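Local coordinates for protein probable sensor histidine kinase pdtas (Mycobacterium tuberculosis, PDB 2YKF) that probably autophosphorylates as the sensor histidine kinase of a mycobacterial two-component system answering nutrient deprivation, here represented by its GAF and PAS-like sensor region, at residues 33-42 / 145-156; 241-250 / 262-273. One frame throughout, in Å; residues are numbered along the deposited sequence. Where two conformers were deposited one is given.

How the interactions relate
From the N terminus, helix 18-38 turns into strand 41-47 of the GAF sheet; interaction 1 closes a loop of 102 residues, 30 of them strand, by bringing helix 143-161 back against that turn. Interaction 2 follows in series, neither nested in the first nor crossing it. It lies in the PAS-like region and closes a short loop of 11 residues, tying the end of helix 228-243 and the run into edge strand 250-255 to strands 258-269 and 272-282. The centres lie about 17 Å apart, yet the contacts touch: L33 CD2 meets L265 CD2 at 3.6 Å, and L155 CD2 meets L267 CD2 at 3.8 Å, so the GAF helices pack on the PAS-like sheet.

Interaction 1: 33-42 / 145-156; sequences LLADLSFADY and ETAYRLCATDLL
E145 meets F39 through its aliphatic part, CG lying 3.8 Å from F39 CZ, while its carboxylate turns to a salt bridge with R139. One helical turn on, Y148 makes two different ring contacts. L37 CD2 sits over one face of its ring, 4.0 Å from the centroid and 22° off the normal, a CH-pi contact. The F39 ring is nearly parallel to it, planes 18° apart, but slid so far that the overlap is slight; the closest pair is F39 CZ and Y148 CD2, 3.5 Å apart. R149, extended from CG to NE, lays one face of its guanidinium against F39 CE2, and NH2 is hydrogen-bonded to the carbonyl of R139.

F39, the C-prime residue of a Schellman motif, has a positive phi that ends helix 18-38, with A40 N bonded to A35 O, and its side chain starts toward helix 143-161. Segments 33-38 and 145-156, both in the GAF domain, run at 139° between their N-to-C directions, axes 8.0 Å apart at closest, and L37 is the knob in a hole formed by Y148, C151, A152 and L155. At C151 the sulfur SG touches L37 CD1. A152 CB packs on L37 CB and lies 3.3 Å from S38 OG, a hydroxyl held by bonds to L34 O and from Y42 OH. L155 CD1 approaches L37 CD1 at 3.7 Å, the side chains crossing near a right angle. L156 CG finally meets L34 CD1 at 3.8 Å, and both its methyls face the Y42 hydroxyl from one side, CD1 the nearer.

Interaction 2: 241-250 / 262-273; sequences LLAGDGKGMR and LRTLPLVVAGRN
R250 and R263 form an antiparallel non-hydrogen-bonded pair, CA atoms 4.3 Å apart, beside which T264 N donates to M249 O at 2.9 Å, in the carbonyl plane. The returning bond is made by a side chain: M249 N gives its hydrogen to T264 OG1 at 2.8 Å and 165°. A chi1 of 61° sets that hydroxyl between the backbone N and carbonyl carbon of T264, facing the backbone N-H of M249, and H237 NE2 is a further hydrogen-bonding partner. At the helix end, L241 divides its branches, CD1 against P266 CD at 3.5 Å and CD2 against T264 CB at 3.6 Å. G248 runs close alongside, its CA 3.1 Å from T264 O in a CA-H...O contact. The two arginines lie side by side, pointing the same way, with R250 NH1 above the centre of the R263 guanidinium, 3.3 Å from its plane, and the planes 41° apart. R263 NH2 forms a salt bridge with E30, in GAF helix 18-38. That carboxylate would probably offset part of the positive charge where R250 NH1 and R263 NE come close, two donors with no bond between them.

Interaction 1: 33-42 / 145-156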
loop_
_atom_site.group_PDB
_atom_site.type_symbol
_atom_site.label_atom_id
_atom_site.label_comp_id
_atom_site.label_asym_id
_atom_site.label_seq_id
_atom_site.Cartn_x
_atom_site.Cartn_y
_atom_site.Cartn_z
ATOM N N LEU A 33 8.872 1.680 -1.526
ATOM C CA LEU A 33 9.024 0.499 -2.343
ATOM C C LEU A 33 10.194 -0.375 -1.809
ATOM O O LEU A 33 10.083 -1.569 -1.654
ATOM C CB LEU A 33 9.329 0.918 -3.789
ATOM C CG LEU A 33 9.712 -0.205 -4.728
ATOM C CD1 LEU A 33 8.615 -1.283 -4.789
ATOM C CD2 LEU A 33 10.019 0.408 -6.183
ATOM N N LEU A 34 11.310 0.252 -1.460
ATOM C CA LEU A 34 12.403 -0.513 -0.857
ATOM C C LEU A 34 12.029 -1.191 0.492
ATOM O O LEU A 34 12.295 -2.384 0.670
ATOM C CB LEU A 34 13.603 0.442 -0.700
ATOM C CG LEU A 34 14.829 -0.163 -0.032
ATOM C CD1 LEU A 34 15.435 -1.332 -0.882
ATOM C CD2 LEU A 34 15.839 0.973 0.178
ATOM N N ALA A 35 11.382 -0.449 1.414
ATOM C CA ALA A 35 10.960 -0.986 2.725
ATOM C C ALA A 35 9.967 -2.145 2.488
ATOM O O ALA A 35 10.117 -3.228 3.091
ATOM C CB ALA A 35 10.308 0.097 3.567
ATOM N N ASP A 36 9.060 -1.981 1.511
ATOM C CA ASP A 36 8.095 -3.058 1.236
ATOM C C ASP A 36 8.757 -4.322 0.655
ATOM O O ASP A 36 8.406 -5.465 1.037
ATOM C CB ASP A 36 7.034 -2.617 0.255
ATOM C CG ASP A 36 6.037 -1.553 0.888
ATOM O OD1 ASP A 36 6.137 -1.319 2.117
ATOM O OD2 ASP A 36 5.200 -0.986 0.149
ATOM N N LEU A 37 9.608 -4.125 -0.346
ATOM C CA LEU A 37 10.297 -5.286 -0.962
ATOM C C LEU A 37 11.263 -5.953 0.011
ATOM O O LEU A 37 11.578 -7.134 -0.156
ATOM C CB LEU A 37 11.043 -4.829 -2.188
ATOM C CG LEU A 37 10.297 -4.324 -3.423
ATOM C CD1 LEU A 37 11.310 -3.672 -4.348
ATOM C CD2 LEU A 37 9.567 -5.410 -4.117
ATOM N N SER A 38 11.808 -5.182 0.950
ATOM C CA SER A 38 12.741 -5.738 1.941
ATOM C C SER A 38 12.003 -6.354 3.142
ATOM O O SER A 38 12.646 -6.986 3.962
ATOM C CB SER A 38 13.686 -4.664 2.499
ATOM O OG SER A 38 14.357 -3.934 1.491
ATOM N N PHE A 39 10.687 -6.083 3.315
ATOM C CA PHE A 39 9.998 -6.421 4.570
ATOM C C PHE A 39 10.765 -5.892 5.786
ATOM O O PHE A 39 10.900 -6.604 6.816
ATOM C CB PHE A 39 9.804 -7.964 4.708
ATOM C CG PHE A 39 9.179 -8.593 3.506
ATOM C CD1 PHE A 39 7.800 -8.675 3.392
ATOM C CD2 PHE A 39 9.950 -9.086 2.469
ATOM C CE1 PHE A 39 7.212 -9.222 2.263
ATOM C CE2 PHE A 39 9.360 -9.602 1.334
ATOM C CZ PHE A 39 7.990 -9.700 1.238
ATOM N N ALA A 40 11.245 -4.658 5.693
ATOM C CA ALA A 40 12.204 -4.089 6.645
ATOM C C ALA A 40 11.979 -2.639 6.859
ATOM O O ALA A 40 11.526 -1.910 5.928
ATOM C CB ALA A 40 13.712 -4.343 6.100
ATOM N N ASP A 41 12.385 -2.162 8.048
ATOM C CA ASP A 41 12.486 -0.762 8.323
ATOM C C ASP A 41 13.780 -0.121 7.782
ATOM O O ASP A 41 14.847 -0.770 7.763
ATOM C CB ASP A 41 12.503 -0.565 9.853
ATOM C CG ASP A 41 11.261 -1.029 10.495
ATOM O OD1 ASP A 41 10.332 -0.188 10.511
ATOM O OD2 ASP A 41 11.203 -2.191 11.018
ATOM N N TYR A 42 13.726 1.150 7.344
ATOM C CA TYR A 42 15.014 1.832 7.014
ATOM C C TYR A 42 15.085 3.122 7.754
ATOM O O TYR A 42 14.028 3.840 7.935
ATOM C CB TYR A 42 15.113 2.158 5.493
ATOM C CG TYR A 42 15.431 0.932 4.660
ATOM C CD1 TYR A 42 14.419 0.057 4.241
ATOM C CD2 TYR A 42 16.782 0.629 4.313
ATOM C CE1 TYR A 42 14.728 -1.113 3.534
ATOM C CE2 TYR A 42 17.106 -0.489 3.603
ATOM C CZ TYR A 42 16.075 -1.344 3.172
ATOM O OH TYR A 42 16.410 -2.423 2.420
ATOM N N GLU A 145 8.200 -13.644 -1.465
ATOM C CA GLU A 145 9.167 -12.998 -0.593
ATOM C C GLU A 145 10.614 -13.076 -1.131
ATOM O O GLU A 145 11.382 -12.097 -1.064
ATOM C CB GLU A 145 9.074 -13.593 0.844
ATOM C CG GLU A 145 7.613 -13.448 1.469
ATOM C CD GLU A 145 6.509 -14.485 0.962
ATOM O OE1 GLU A 145 6.756 -15.404 0.109
ATOM O OE2 GLU A 145 5.362 -14.355 1.457
ATOM N N THR A 146 10.991 -14.214 -1.696
ATOM C CA THR A 146 12.290 -14.248 -2.402
ATOM C C THR A 146 12.410 -13.243 -3.538
ATOM O O THR A 146 13.430 -12.470 -3.608
ATOM C CB THR A 146 12.602 -15.673 -2.915
ATOM O OG1 THR A 146 12.526 -16.551 -1.802
ATOM C CG2 THR A 146 13.924 -15.722 -3.470
ATOM N N ALA A 147 11.407 -13.214 -4.443
ATOM C CA ALA A 147 11.480 -12.269 -5.620
ATOM C C ALA A 147 11.557 -10.796 -5.150
ATOM O O ALA A 147 12.343 -9.955 -5.673
ATOM C CB ALA A 147 10.222 -12.469 -6.516
ATOM N N TYR A 148 10.810 -10.501 -4.080
ATOM C CA TYR A 148 10.826 -9.110 -3.518
ATOM C C TYR A 148 12.199 -8.778 -2.933
ATOM O O TYR A 148 12.733 -7.675 -3.163
ATOM C CB TYR A 148 9.807 -9.000 -2.385
ATOM C CG TYR A 148 8.395 -8.696 -2.731
ATOM C CD1 TYR A 148 7.863 -9.010 -3.938
ATOM C CD2 TYR A 148 7.574 -8.057 -1.787
ATOM C CE1 TYR A 148 6.523 -8.684 -4.225
ATOM C CE2 TYR A 148 6.274 -7.753 -2.075
ATOM C CZ TYR A 148 5.759 -8.082 -3.262
ATOM O OH TYR A 148 4.435 -7.796 -3.559
ATOM N N ARG A 149 12.743 -9.682 -2.122
ATOM C CA ARG A 149 14.020 -9.468 -1.470
ATOM C C ARG A 149 15.145 -9.340 -2.493
ATOM O O ARG A 149 16.024 -8.502 -2.356
ATOM C CB ARG A 149 14.284 -10.600 -0.483
ATOM C CG ARG A 149 13.193 -10.695 0.626
ATOM C CD ARG A 149 13.465 -11.841 1.583
ATOM N NE ARG A 149 12.742 -11.630 2.841
ATOM C CZ ARG A 149 11.790 -12.425 3.287
ATOM N NH1 ARG A 149 11.480 -13.519 2.622
ATOM N NH2 ARG A 149 11.167 -12.137 4.405
ATOM N N LEU A 150 15.085 -10.138 -3.543
ATOM C CA LEU A 150 16.094 -10.035 -4.643
ATOM C C LEU A 150 16.039 -8.686 -5.348
ATOM O O LEU A 150 17.067 -8.081 -5.645
ATOM C CB LEU A 150 15.933 -11.190 -5.634
ATOM C CG LEU A 150 16.490 -12.562 -5.118
ATOM C CD1 LEU A 150 16.053 -13.579 -6.171
ATOM C CD2 LEU A 150 18.002 -12.569 -4.983
ATOM N N CYS A 151 14.837 -8.189 -5.598
ATOM C CA CYS A 151 14.682 -6.841 -6.185
ATOM C C CYS A 151 15.174 -5.749 -5.222
ATOM O O CYS A 151 15.802 -4.780 -5.680
ATOM C CB CYS A 151 13.191 -6.640 -6.566
ATOM S SG CYS A 151 12.942 -5.100 -7.555
ATOM N N ALA A 152 14.879 -5.882 -3.902
ATOM C CA ALA A 152 15.358 -4.921 -2.887
ATOM C C ALA A 152 16.903 -4.844 -2.957
ATOM O O ALA A 152 17.481 -3.764 -2.967
ATOM C CB ALA A 152 14.895 -5.322 -1.478
ATOM N N THR A 153 17.552 -5.994 -3.071
ATOM C CA THR A 153 19.014 -5.999 -3.206
ATOM C C THR A 153 19.481 -5.261 -4.454
ATOM O O THR A 153 20.443 -4.508 -4.386
ATOM C CB THR A 153 19.530 -7.424 -3.226
ATOM O OG1 THR A 153 19.201 -8.011 -1.979
ATOM C CG2 THR A 153 21.109 -7.458 -3.368
ATOM N N ASP A 154 18.809 -5.481 -5.591
ATOM C CA ASP A 154 19.105 -4.729 -6.815
ATOM C C ASP A 154 18.967 -3.226 -6.626
ATOM O O ASP A 154 19.790 -2.458 -7.124
ATOM C CB ASP A 154 18.176 -5.161 -7.956
ATOM C CG ASP A 154 18.506 -6.524 -8.491
ATOM O OD1 ASP A 154 19.675 -6.937 -8.306
ATOM O OD2 ASP A 154 17.605 -7.191 -9.068
ATOM N N LEU A 155 17.918 -2.768 -5.914
ATOM C CA LEU A 155 17.762 -1.312 -5.734
ATOM C C LEU A 155 18.795 -0.786 -4.767
ATOM O O LEU A 155 19.216 0.328 -4.908
ATOM C CB LEU A 155 16.364 -0.950 -5.149
ATOM C CG LEU A 155 15.200 -1.461 -5.987
ATOM C CD1 LEU A 155 13.914 -1.167 -5.148
ATOM C CD2 LEU A 155 15.226 -0.737 -7.345
ATOM N N LEU A 156 19.103 -1.544 -3.711
ATOM C CA LEU A 156 20.129 -1.101 -2.738
ATOM C C LEU A 156 21.484 -0.895 -3.463
ATOM O O LEU A 156 22.218 0.058 -3.198
ATOM C CB LEU A 156 20.241 -2.165 -1.666
ATOM C CG LEU A 156 19.179 -2.018 -0.560
ATOM C CD1 LEU A 156 19.260 -3.199 0.357
ATOM C CD2 LEU A 156 19.316 -0.699 0.230
#

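Interaction 2: 241-250 / 262-273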
loop_
_atom_site.group_PDB
_atom_site.type_symbol
_atom_site.label_atom_id
_atom_site.label_comp_id
_atom_site.label_asym_id
_atom_site.label_seq_id
_atom_site.Cartn_x
_atom_site.Cartn_y
_atom_site.Cartn_z
ATOM N N LEU A 241 13.317 0.820 -22.099
ATOM C CA LEU A 241 13.657 0.567 -20.710
ATOM C C LEU A 241 14.834 -0.386 -20.599
ATOM O O LEU A 241 15.851 -0.099 -19.915
ATOM C CB LEU A 241 12.422 -0.070 -20.030
ATOM C CG LEU A 241 12.359 -0.300 -18.528
ATOM C CD1 LEU A 241 12.381 1.028 -17.870
ATOM C CD2 LEU A 241 11.038 -1.063 -18.228
ATOM N N LEU A 242 14.683 -1.512 -21.275
ATOM C CA LEU A 242 15.642 -2.591 -21.277
ATOM C C LEU A 242 16.971 -2.212 -21.971
ATOM O O LEU A 242 18.047 -2.692 -21.572
ATOM C CB LEU A 242 15.025 -3.767 -22.008
ATOM C CG LEU A 242 13.832 -4.368 -21.259
ATOM C CD1 LEU A 242 13.082 -5.398 -22.087
ATOM C CD2 LEU A 242 14.248 -4.939 -19.891
ATOM N N ALA A 243 16.873 -1.329 -22.971
ATOM C CA ALA A 243 18.045 -0.871 -23.742
ATOM C C ALA A 243 18.865 0.234 -23.050
ATOM O O ALA A 243 19.997 0.509 -23.474
ATOM C CB ALA A 243 17.608 -0.428 -25.160
ATOM N N GLY A 244 18.312 0.866 -22.001
ATOM C CA GLY A 244 18.935 2.013 -21.355
ATOM C C GLY A 244 18.616 3.295 -22.100
ATOM O O GLY A 244 19.258 4.340 -21.884
ATOM N N ASP A 245 17.626 3.215 -22.989
ATOM C CA ASP A 245 17.154 4.353 -23.788
ATOM C C ASP A 245 16.053 5.175 -23.112
ATOM O O ASP A 245 15.546 6.136 -23.707
ATOM C CB ASP A 245 16.546 3.863 -25.136
ATOM C CG ASP A 245 17.596 3.487 -26.188
ATOM O OD1 ASP A 245 18.759 3.968 -26.120
ATOM O OD2 ASP A 245 17.215 2.701 -27.099
ATOM N N GLY A 246 15.630 4.783 -21.919
ATOM C CA GLY A 246 14.438 5.394 -21.349
ATOM C C GLY A 246 14.377 5.200 -19.855
ATOM O O GLY A 246 14.856 4.224 -19.321
ATOM N N LYS A 247 13.806 6.146 -19.161
ATOM C CA LYS A 247 13.718 5.973 -17.746
ATOM C C LYS A 247 12.433 5.177 -17.398
ATOM O O LYS A 247 11.602 4.945 -18.283
ATOM C CB LYS A 247 13.823 7.356 -17.116
ATOM C CG LYS A 247 15.257 7.946 -17.468
ATOM C CD LYS A 247 15.468 9.355 -16.958
ATOM C CE LYS A 247 16.495 10.102 -17.841
ATOM N NZ LYS A 247 16.399 11.583 -17.647
ATOM N N GLY A 248 12.293 4.738 -16.150
ATOM C CA GLY A 248 10.995 4.189 -15.731
ATOM C C GLY A 248 9.854 5.198 -15.939
ATOM O O GLY A 248 10.072 6.447 -15.936
ATOM N N MET A 249 8.635 4.685 -16.123
ATOM C CA MET A 249 7.461 5.548 -16.222
ATOM C C MET A 249 6.273 5.001 -15.471
ATOM O O MET A 249 6.244 3.832 -15.134
ATOM C CB MET A 249 7.045 5.727 -17.688
ATOM C CG MET A 249 8.171 6.285 -18.538
ATOM S SD MET A 249 7.611 7.356 -19.863
ATOM C CE MET A 249 8.039 8.988 -19.225
ATOM N N ARG A 250 5.285 5.867 -15.248
ATOM C CA ARG A 250 4.001 5.466 -14.650
ATOM C C ARG A 250 2.996 5.570 -15.771
ATOM O O ARG A 250 3.030 6.533 -16.529
ATOM C CB ARG A 250 3.648 6.387 -13.467
ATOM C CG ARG A 250 4.532 6.082 -12.226
ATOM C CD ARG A 250 4.396 7.082 -11.027
ATOM N NE ARG A 250 5.651 7.844 -10.853
ATOM C CZ ARG A 250 6.615 7.586 -9.953
ATOM N NH1 ARG A 250 6.497 6.604 -9.059
ATOM N NH2 ARG A 250 7.702 8.354 -9.921
ATOM N N LEU A 262 0.497 1.024 -14.272
ATOM C CA LEU A 262 1.781 0.334 -14.387
ATOM C C LEU A 262 2.838 1.304 -13.979
ATOM O O LEU A 262 2.765 2.492 -14.367
ATOM C CB LEU A 262 2.089 -0.019 -15.844
ATOM C CG LEU A 262 1.192 -1.023 -16.510
ATOM C CD1 LEU A 262 1.580 -1.096 -17.990
ATOM C CD2 LEU A 262 1.394 -2.324 -15.871
ATOM N N ARG A 263 3.843 0.809 -13.254
ATOM C CA ARG A 263 5.053 1.586 -12.993
ATOM C C ARG A 263 6.308 0.729 -13.322
ATOM O O ARG A 263 6.435 -0.412 -12.838
ATOM C CB ARG A 263 5.094 2.016 -11.547
ATOM C CG ARG A 263 6.342 2.803 -11.299
ATOM C CD ARG A 263 6.538 3.056 -9.905
ATOM N NE ARG A 263 7.883 3.602 -9.695
ATOM C CZ ARG A 263 8.363 3.810 -8.490
ATOM N NH1 ARG A 263 7.608 3.481 -7.431
ATOM N NH2 ARG A 263 9.581 4.323 -8.342
ATOM N N THR A 264 7.176 1.229 -14.210
ATOM C CA THR A 264 8.353 0.483 -14.619
ATOM C C THR A 264 9.579 1.129 -13.940
ATOM O O THR A 264 9.590 2.350 -13.654
ATOM C CB THR A 264 8.545 0.505 -16.162
ATOM O OG1 THR A 264 8.713 1.882 -16.607
ATOM C CG2 THR A 264 7.254 -0.038 -16.854
ATOM N N LEU A 265 10.574 0.286 -13.690
ATOM C CA LEU A 265 11.837 0.648 -13.009
ATOM C C LEU A 265 12.928 -0.153 -13.676
ATOM O O LEU A 265 12.930 -1.362 -13.588
ATOM C CB LEU A 265 11.827 0.173 -11.553
ATOM C CG LEU A 265 10.971 0.978 -10.663
ATOM C CD1 LEU A 265 9.664 0.156 -10.657
ATOM C CD2 LEU A 265 11.668 1.009 -9.275
ATOM N N PRO A 266 13.777 0.498 -14.460
ATOM C CA PRO A 266 14.870 -0.258 -15.081
ATOM C C PRO A 266 15.885 -0.674 -13.982
ATOM O O PRO A 266 16.072 0.060 -12.998
ATOM C CB PRO A 266 15.479 0.749 -16.058
ATOM C CG PRO A 266 15.115 2.094 -15.544
ATOM C CD PRO A 266 13.798 1.935 -14.783
ATOM N N LEU A 267 16.477 -1.857 -14.086
ATOM C CA LEU A 267 17.438 -2.249 -13.062
ATOM C C LEU A 267 18.796 -2.362 -13.703
ATOM O O LEU A 267 18.911 -2.945 -14.804
ATOM C CB LEU A 267 17.056 -3.553 -12.441
ATOM C CG LEU A 267 15.647 -3.587 -11.811
ATOM C CD1 LEU A 267 15.366 -4.970 -11.479
ATOM C CD2 LEU A 267 15.626 -2.780 -10.546
ATOM N N VAL A 268 19.803 -1.813 -13.022
ATOM C CA VAL A 268 21.165 -1.646 -13.609
ATOM C C VAL A 268 22.221 -2.009 -12.561
ATOM O O VAL A 268 22.093 -1.650 -11.366
ATOM C CB VAL A 268 21.411 -0.172 -14.030
ATOM C CG1 VAL A 268 22.852 0.057 -14.600
ATOM C CG2 VAL A 268 20.382 0.268 -15.044
ATOM N N VAL A 269 23.266 -2.689 -13.044
ATOM C CA VAL A 269 24.511 -2.997 -12.296
ATOM C C VAL A 269 25.699 -2.519 -13.095
ATOM O O VAL A 269 25.860 -2.874 -14.284
ATOM C CB VAL A 269 24.722 -4.504 -12.143
ATOM C CG1 VAL A 269 26.070 -4.784 -11.423
ATOM C CG2 VAL A 269 23.531 -5.155 -11.431
ATOM N N ALA A 270 26.504 -1.662 -12.469
ATOM C CA ALA A 270 27.829 -1.311 -12.995
ATOM C C ALA A 270 27.718 -0.856 -14.454
ATOM O O ALA A 270 28.430 -1.351 -15.332
ATOM C CB ALA A 270 28.770 -2.537 -12.847
ATOM N N GLY A 271 26.750 0.034 -14.712
ATOM C CA GLY A 271 26.499 0.571 -16.057
ATOM C C GLY A 271 25.751 -0.324 -17.048
ATOM O O GLY A 271 25.443 0.111 -18.166
ATOM N N ARG A 272 25.426 -1.560 -16.678
ATOM C CA ARG A 272 24.528 -2.307 -17.546
ATOM C C ARG A 272 23.142 -2.737 -17.008
ATOM O O ARG A 272 22.990 -3.056 -15.817
ATOM C CB ARG A 272 25.209 -3.515 -18.156
ATOM C CG ARG A 272 25.617 -4.514 -17.230
ATOM C CD ARG A 272 27.068 -4.998 -17.585
ATOM N NE ARG A 272 27.620 -5.446 -16.323
ATOM C CZ ARG A 272 27.131 -6.477 -15.617
ATOM N NH1 ARG A 272 26.106 -7.224 -16.096
ATOM N NH2 ARG A 272 27.649 -6.757 -14.424
ATOM N N ASN A 273 22.201 -2.846 -17.943
ATOM C CA ASN A 273 20.835 -3.298 -17.667
ATOM C C ASN A 273 20.793 -4.769 -17.310
ATOM O O ASN A 273 21.348 -5.596 -18.037
ATOM C CB ASN A 273 19.955 -3.070 -18.904
ATOM C CG ASN A 273 18.491 -3.467 -18.665
ATOM O OD1 ASN A 273 18.067 -4.561 -19.047
ATOM N ND2 ASN A 273 17.719 -2.568 -18.034
#